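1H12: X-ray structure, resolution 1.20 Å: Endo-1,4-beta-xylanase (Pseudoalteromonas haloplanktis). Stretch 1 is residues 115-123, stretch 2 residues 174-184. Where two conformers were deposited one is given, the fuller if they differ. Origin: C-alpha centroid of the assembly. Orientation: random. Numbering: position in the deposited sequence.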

ATOM      1  N   ASP A 115      26.453   0.073   8.926  1.00 15.22           N
ATOM      2  CA  ASP A 115      25.414   0.703   9.748  1.00 13.60           C
ATOM      3  C   ASP A 115      24.390  -0.367  10.147  1.00 13.73           C
ATOM      4  O   ASP A 115      23.645  -0.864   9.281  1.00 12.49           O
ATOM      5  N   ALA A 116      24.381  -0.760  11.417  1.00 13.55           N
ATOM      6  CA  ALA A 116      23.491  -1.804  11.842  1.00 14.72           C
ATOM      7  C   ALA A 116      22.041  -1.505  11.521  1.00 12.66           C
ATOM      8  O   ALA A 116      21.259  -2.420  11.337  1.00 13.60           O
ATOM      9  N   LYS A 117      21.689  -0.256  11.515  1.00 12.56           N
ATOM     10  CA  LYS A 117      20.284   0.124  11.241  1.00 12.27           C
ATOM     11  C   LYS A 117      19.842  -0.154   9.826  1.00 11.82           C
ATOM     12  O   LYS A 117      18.631  -0.238   9.548  1.00 12.70           O
ATOM     13  N   LYS A 118      20.784  -0.339   8.898  1.00 11.32           N
ATOM     14  CA  LYS A 118      20.487  -0.647   7.502  1.00 10.71           C
ATOM     15  C   LYS A 118      20.566  -2.114   7.196  1.00 10.27           C
ATOM     16  O   LYS A 118      20.178  -2.541   6.084  1.00 10.89           O
ATOM     17  N   GLN A 119      21.086  -2.929   8.098  1.00 10.65           N
ATOM     18  CA  GLN A 119      21.326  -4.345   7.791  1.00 10.71           C
ATOM     19  C   GLN A 119      20.062  -5.075   7.449  1.00  9.94           C
ATOM     20  O   GLN A 119      19.150  -5.167   8.268  1.00 11.02           O
ATOM     21  N   GLY A 120      20.008  -5.613   6.236  1.00  9.86           N
ATOM     22  CA  GLY A 120      18.867  -6.366   5.787  1.00 10.27           C
ATOM     23  C   GLY A 120      17.621  -5.603   5.447  1.00  9.02           C
ATOM     24  O   GLY A 120      16.634  -6.219   5.070  1.00  9.39           O
ATOM     25  N   VAL A 121      17.622  -4.273   5.587  1.00  8.96           N
ATOM     26  CA  VAL A 121      16.482  -3.482   5.120  1.00  8.23           C
ATOM     27  C   VAL A 121      16.647  -3.209   3.623  1.00  8.33           C
ATOM     28  O   VAL A 121      17.735  -3.399   3.078  1.00  9.38           O
ATOM     29  N   TYR A 122      15.585  -2.761   2.993  1.00  7.84           N
ATOM     30  CA  TYR A 122      15.546  -2.632   1.543  1.00  7.38           C
ATOM     31  C   TYR A 122      15.622  -1.175   1.135  1.00  8.00           C
ATOM     32  O   TYR A 122      14.764  -0.349   1.492  1.00  8.17           O
ATOM     33  N   ALA A 123      16.669  -0.855   0.402  1.00  7.92           N
ATOM     34  CA  ALA A 123      16.943   0.515  -0.056  1.00  8.04           C
ATOM     35  C   ALA A 123      15.783   1.031  -0.894  1.00  8.16           C
ATOM     36  O   ALA A 123      15.414   0.425  -1.893  1.00  8.14           O
ATOM     37  N   THR A 174      12.366 -14.095   7.457  1.00  8.67           N
ATOM     38  CA  THR A 174      13.490 -13.207   7.510  1.00  8.81           C
ATOM     39  C   THR A 174      13.015 -11.753   7.422  1.00  8.27           C
ATOM     40  O   THR A 174      13.484 -10.887   8.178  1.00  8.91           O
ATOM     41  N   MET A 175      12.108 -11.476   6.497  1.00  7.64           N
ATOM     42  CA  MET A 175      11.563 -10.131   6.344  1.00  7.48           C
ATOM     43  C   MET A 175      10.835  -9.673   7.601  1.00  7.63           C
ATOM     44  O   MET A 175      11.015  -8.535   8.049  1.00  8.33           O
ATOM     45  N   LEU A 176      10.010 -10.530   8.204  1.00  8.32           N
ATOM     46  CA  LEU A 176       9.313 -10.171   9.456  1.00  8.45           C
ATOM     47  C   LEU A 176      10.322  -9.857  10.564  1.00  8.40           C
ATOM     48  O   LEU A 176      10.127  -8.915  11.331  1.00  9.13           O
ATOM     49  N   ASN A 177      11.376 -10.674  10.636  1.00  8.95           N
ATOM     50  CA  ASN A 177      12.380 -10.374  11.693  0.50  9.21           C
ATOM     51  C   ASN A 177      13.069  -9.058  11.447  1.00  8.98           C
ATOM     52  O   ASN A 177      13.337  -8.316  12.390  1.00  9.51           O
ATOM     53  N   THR A 178      13.344  -8.742  10.167  1.00  8.63           N
ATOM     54  CA  THR A 178      13.887  -7.441   9.836  1.00  8.96           C
ATOM     55  C   THR A 178      12.954  -6.313  10.250  1.00  8.49           C
ATOM     56  O   THR A 178      13.385  -5.295  10.792  1.00  9.23           O
ATOM     57  N   ILE A 179      11.666  -6.457   9.966  1.00  8.23           N
ATOM     58  CA  ILE A 179      10.709  -5.424  10.366  1.00  8.10           C
ATOM     59  C   ILE A 179      10.771  -5.235  11.882  1.00  8.40           C
ATOM     60  O   ILE A 179      10.868  -4.109  12.381  1.00  8.58           O
ATOM     61  N   LYS A 180      10.664  -6.337  12.623  1.00  8.58           N
ATOM     62  CA  LYS A 180      10.683  -6.264  14.058  1.00  9.57           C
ATOM     63  C   LYS A 180      11.958  -5.636  14.606  1.00 10.09           C
ATOM     64  O   LYS A 180      11.899  -4.809  15.522  1.00 11.18           O
ATOM     65  N   ASN A 181      13.098  -6.035  14.067  1.00  9.14           N
ATOM     66  CA  ASN A 181      14.373  -5.623  14.627  1.00 10.62           C
ATOM     67  C   ASN A 181      14.872  -4.281  14.149  1.00 10.14           C
ATOM     68  O   ASN A 181      15.699  -3.669  14.854  1.00 12.26           O
ATOM     69  N   LYS A 182      14.453  -3.836  12.985  1.00  8.97           N
ATOM     70  CA  LYS A 182      14.956  -2.632  12.381  1.00  9.77           C
ATOM     71  C   LYS A 182      13.939  -1.545  12.137  1.00  9.25           C
ATOM     72  O   LYS A 182      14.321  -0.377  11.993  1.00 10.50           O
ATOM     73  N   LEU A 183      12.658  -1.901  12.015  1.00  8.51           N
ATOM     74  CA  LEU A 183      11.653  -0.990  11.472  1.00  8.60           C
ATOM     75  C   LEU A 183      10.485  -0.733  12.403  1.00  7.95           C
ATOM     76  O   LEU A 183       9.472  -0.207  11.962  1.00  8.62           O
ATOM     77  N   MET A 184      10.627  -1.049  13.685  1.00  8.65           N
ATOM     78  CA  MET A 184       9.579  -0.896  14.679  1.00  8.86           C
ATOM     79  C   MET A 184      10.076  -0.058  15.856  1.00  9.49           C
ATOM     80  O   MET A 184      11.240  -0.144  16.269  1.00 11.40           O
TER

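The contact between the two stretches is a small, mixed one, burying 345 Å² in all, in which one side of a helix lies against an irregular loop through a single direct hydrogen bond, three bridging waters and a short run of apolar side chains. The helix, which begins earlier in the chain and runs to Lys-182, presents Met-175, Thr-178 and Lys-182 to the loop, a spacing of three and four residues that places them along the same side, while Ile-179 points away. The loop follows the helix in the opposite sense: Lys-117 lies nearest Lys-182, with 6.1 Å between their CA atoms, and Gly-120 nearest Thr-178, with 6.5 Å between theirs.

Lys-182 contributes the largest covered area, 84 Å². Its CA-to-CB bond points toward the loop, and chi1 and chi2 are both m before chi3 and chi4 extend as t, so the chain bends once and then runs out along the loop backbone. Its NZ donates a hydrogen bond of 2.8 Å to Ala-116 O, a carbonyl that also accepts from Gln-119 N at 3.3 Å within the loop. On the way the methylene groups pack on the backbone, with Lys-182 CE 3.6 Å from Gln-119 O. The side chain of Gln-119, rotamer m at chi1 and t at chi2, comes alongside the amine, but its OE1 stays 3.9 Å from Lys-182 NZ. Lys-117 and Lys-118 instead direct their CA-to-CB bonds away from the helix, and Lys-117 meets it mainly through its carbonyl: water 1 donates to Lys-117 O at 2.9 Å and to Lys-182 O at 2.8 Å, tying the loop to the last turn of the helix.

Thr-178, chi1 m, also points toward the loop, and its hydroxyl gathers the other two waters. Water 2 lies 2.8 Å from Thr-178 OG1 and donates to Gln-119 O, also at 2.8 Å; water 3 is 2.7 Å from Thr-178 OG1 and donates to Gly-120 O at 2.7 Å. Two successive carbonyls are thereby linked to one hydroxyl. Gly-120 belongs to a type II turn from Lys-118 to Val-121, closed by Val-121 N to Lys-118 O at 3.1 Å, and its positive phi favours glycine. An ideal CB here would point toward the helix and lie 3.5 Å from Thr-178 OG1.

At the end of the turn the contact becomes apolar. Val-121, chi1 m, sets its CB sideways, yet its CG1 reaches three helix-side neighbours: Lys-182 CB at 3.7 Å, Thr-178 CG2 at 3.9 Å and Leu-183 CD2 at 4.0 Å. Leu-183, m and t, follows the helix and turns the end of its side chain nearer the loop. Farther along, Tyr-122 (chi1 m) and Met-175 (t, p, p) both leave the backbone sideways but converge at their ends. Met-175 CE touches Tyr-122 CE1 at 3.4 Å, and Met-175 SD sits 4.5 Å from the centroid of the Tyr-122 ring in an oblique sulfur-aromatic contact.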

ATOM      1  CB  ASP A 115      24.784   1.800   8.957  1.00 14.09           C
ATOM      2  CG  ASP A 115      23.738   2.572   9.692  1.00 15.53           C
ATOM      3  OD1 ASP A 115      23.290   2.100  10.800  1.00 15.59           O
ATOM      4  OD2 ASP A 115      23.345   3.648   9.175  1.00 18.46           O
ATOM      5  CB  ALA A 116      23.643  -2.077  13.373  1.00 16.57           C
ATOM      6  CB  LYS A 117      20.046   1.574  11.597  1.00 12.95           C
ATOM      7  CG  LYS A 117      20.072   1.840  13.109  1.00 16.34           C
ATOM      8  CD  LYS A 117      19.711   3.250  13.435  1.00 18.72           C
ATOM      9  CE  LYS A 117      19.613   3.531  14.985  1.00 25.65           C
ATOM     10  NZ  LYS A 117      21.021   3.669  15.477  1.00 34.50           N
ATOM     11  CB  LYS A 118      21.453   0.081   6.577  1.00 12.65           C
ATOM     12  CG  LYS A 118      21.105   1.566   6.408  1.00 15.13           C
ATOM     13  CD  LYS A 118      22.106   2.305   5.634  1.00 16.00           C
ATOM     14  CE  LYS A 118      21.644   3.750   5.411  1.00 15.42           C
ATOM     15  NZ  LYS A 118      22.800   4.550   4.795  1.00 18.95           N
ATOM     16  CB  GLN A 119      22.023  -5.022   8.972  1.00 11.58           C
ATOM     17  CG  GLN A 119      23.452  -4.501   9.162  1.00 12.16           C
ATOM     18  CD  GLN A 119      24.143  -5.030  10.391  1.00 14.51           C
ATOM     19  OE1 GLN A 119      23.523  -5.671  11.212  1.00 16.51           O
ATOM     20  NE2 GLN A 119      25.443  -4.734  10.519  1.00 15.92           N
ATOM     21  CB  VAL A 121      16.251  -2.184   5.928  1.00  8.98           C
ATOM     22  CG1 VAL A 121      16.320  -2.486   7.440  1.00 10.81           C
ATOM     23  CG2 VAL A 121      17.184  -1.064   5.565  1.00  9.47           C
ATOM     24  CB  TYR A 122      14.272  -3.357   1.013  1.00  8.41           C
ATOM     25  CG  TYR A 122      14.428  -4.865   1.047  1.00  8.02           C
ATOM     26  CD1 TYR A 122      14.568  -5.550   2.218  1.00  8.26           C
ATOM     27  CD2 TYR A 122      14.547  -5.572  -0.139  1.00  8.10           C
ATOM     28  CE1 TYR A 122      14.853  -6.911   2.220  1.00  8.99           C
ATOM     29  CE2 TYR A 122      14.790  -6.915  -0.160  1.00  8.75           C
ATOM     30  CZ  TYR A 122      14.986  -7.603   1.025  1.00  8.80           C
ATOM     31  OH  TYR A 122      15.329  -8.922   0.980  1.00 10.32           O
ATOM     32  CB  ALA A 123      18.199   0.471  -0.898  1.00  8.48           C
ATOM     33  CB  THR A 174      14.462 -13.537   6.379  1.00  9.78           C
ATOM     34  OG1 THR A 174      14.971 -14.861   6.594  1.00 11.63           O
ATOM     35  CG2 THR A 174      15.629 -12.567   6.324  1.00 10.72           C
ATOM     36  CB  MET A 175      10.623 -10.096   5.131  1.00  7.73           C
ATOM     37  CG  MET A 175      10.230  -8.706   4.703  1.00  8.12           C
ATOM     38  SD  MET A 175      11.572  -7.710   3.985  1.00  8.47           S
ATOM     39  CE  MET A 175      11.927  -8.703   2.525  1.00  8.82           C
ATOM     40  CB  LEU A 176       8.379 -11.289   9.891  1.00  8.20           C
ATOM     41  CG  LEU A 176       7.160 -11.514   9.029  1.00  8.89           C
ATOM     42  CD1 LEU A 176       6.349 -12.681   9.622  1.00 11.14           C
ATOM     43  CD2 LEU A 176       6.275 -10.285   8.954  1.00  9.76           C
ATOM     44  CB  ASN A 177      13.392 -11.524  11.718  0.50 10.45           C
ATOM     45  CG  ASN A 177      12.828 -12.774  12.383  0.50 10.66           C
ATOM     46  OD1 ASN A 177      11.804 -12.757  12.985  0.50 15.04           O
ATOM     47  ND2 ASN A 177      13.492 -13.885  12.138  0.50 12.84           N
ATOM     48  CB  THR A 178      14.243  -7.390   8.354  1.00  9.14           C
ATOM     49  OG1 THR A 178      15.352  -8.284   8.144  1.00 10.38           O
ATOM     50  CG2 THR A 178      14.592  -5.988   7.879  1.00 10.18           C
ATOM     51  CB  ILE A 179       9.297  -5.767   9.876  1.00  7.87           C
ATOM     52  CG1 ILE A 179       9.228  -5.755   8.361  1.00  8.05           C
ATOM     53  CG2 ILE A 179       8.315  -4.755  10.462  1.00  8.94           C
ATOM     54  CD1 ILE A 179       7.964  -6.427   7.797  1.00  9.43           C
ATOM     55  CB  LYS A 180      10.476  -7.684  14.620  1.00 11.45           C
ATOM     56  CG  LYS A 180      10.496  -7.761  16.122  1.00 14.24           C
ATOM     57  CD  LYS A 180      10.099  -9.206  16.561  1.00 19.74           C
ATOM     58  CE  LYS A 180      10.038  -9.397  18.001  1.00 23.14           C
ATOM     59  NZ  LYS A 180       9.817 -10.928  18.037  1.00 28.66           N
ATOM     60  CB  ASN A 181      15.433  -6.667  14.291  1.00 12.38           C
ATOM     61  CG  ASN A 181      15.221  -7.956  14.979  1.00 16.19           C
ATOM     62  OD1 ASN A 181      14.672  -8.019  16.031  1.00 21.27           O
ATOM     63  ND2 ASN A 181      15.753  -9.034  14.348  1.00 20.61           N
ATOM     64  CB  LYS A 182      15.613  -2.962  11.005  1.00 10.10           C
ATOM     65  CG  LYS A 182      16.676  -4.033  11.051  1.00 11.03           C
ATOM     66  CD  LYS A 182      17.924  -3.728  11.863  1.00 11.74           C
ATOM     67  CE  LYS A 182      18.915  -4.856  11.822  1.00 12.91           C
ATOM     68  NZ  LYS A 182      20.101  -4.565  12.667  1.00 15.09           N
ATOM     69  CB  LEU A 183      11.152  -1.447  10.099  1.00  8.60           C
ATOM     70  CG  LEU A 183      12.246  -1.773   9.055  1.00  8.59           C
ATOM     71  CD1 LEU A 183      11.607  -2.263   7.797  1.00  9.91           C
ATOM     72  CD2 LEU A 183      13.108  -0.564   8.803  1.00 10.28           C
ATOM     73  CB  MET A 184       9.076  -2.247  15.209  1.00  9.42           C
ATOM     74  CG  MET A 184       8.260  -3.034  14.231  1.00  9.14           C
ATOM     75  SD  MET A 184       6.563  -2.294  14.252  1.00 12.21           S
ATOM     76  CE  MET A 184       5.701  -3.288  13.087  1.00 13.79           C
TER
HETATM   77  O   HOH W   1      17.061  -0.020  11.963  1.00 16.28           O
HETATM   78  O   HOH W   2      17.703  -7.336   9.227  1.00 13.39           O
HETATM   79  O   HOH W   3      16.184  -8.837   5.590  1.00 10.38           O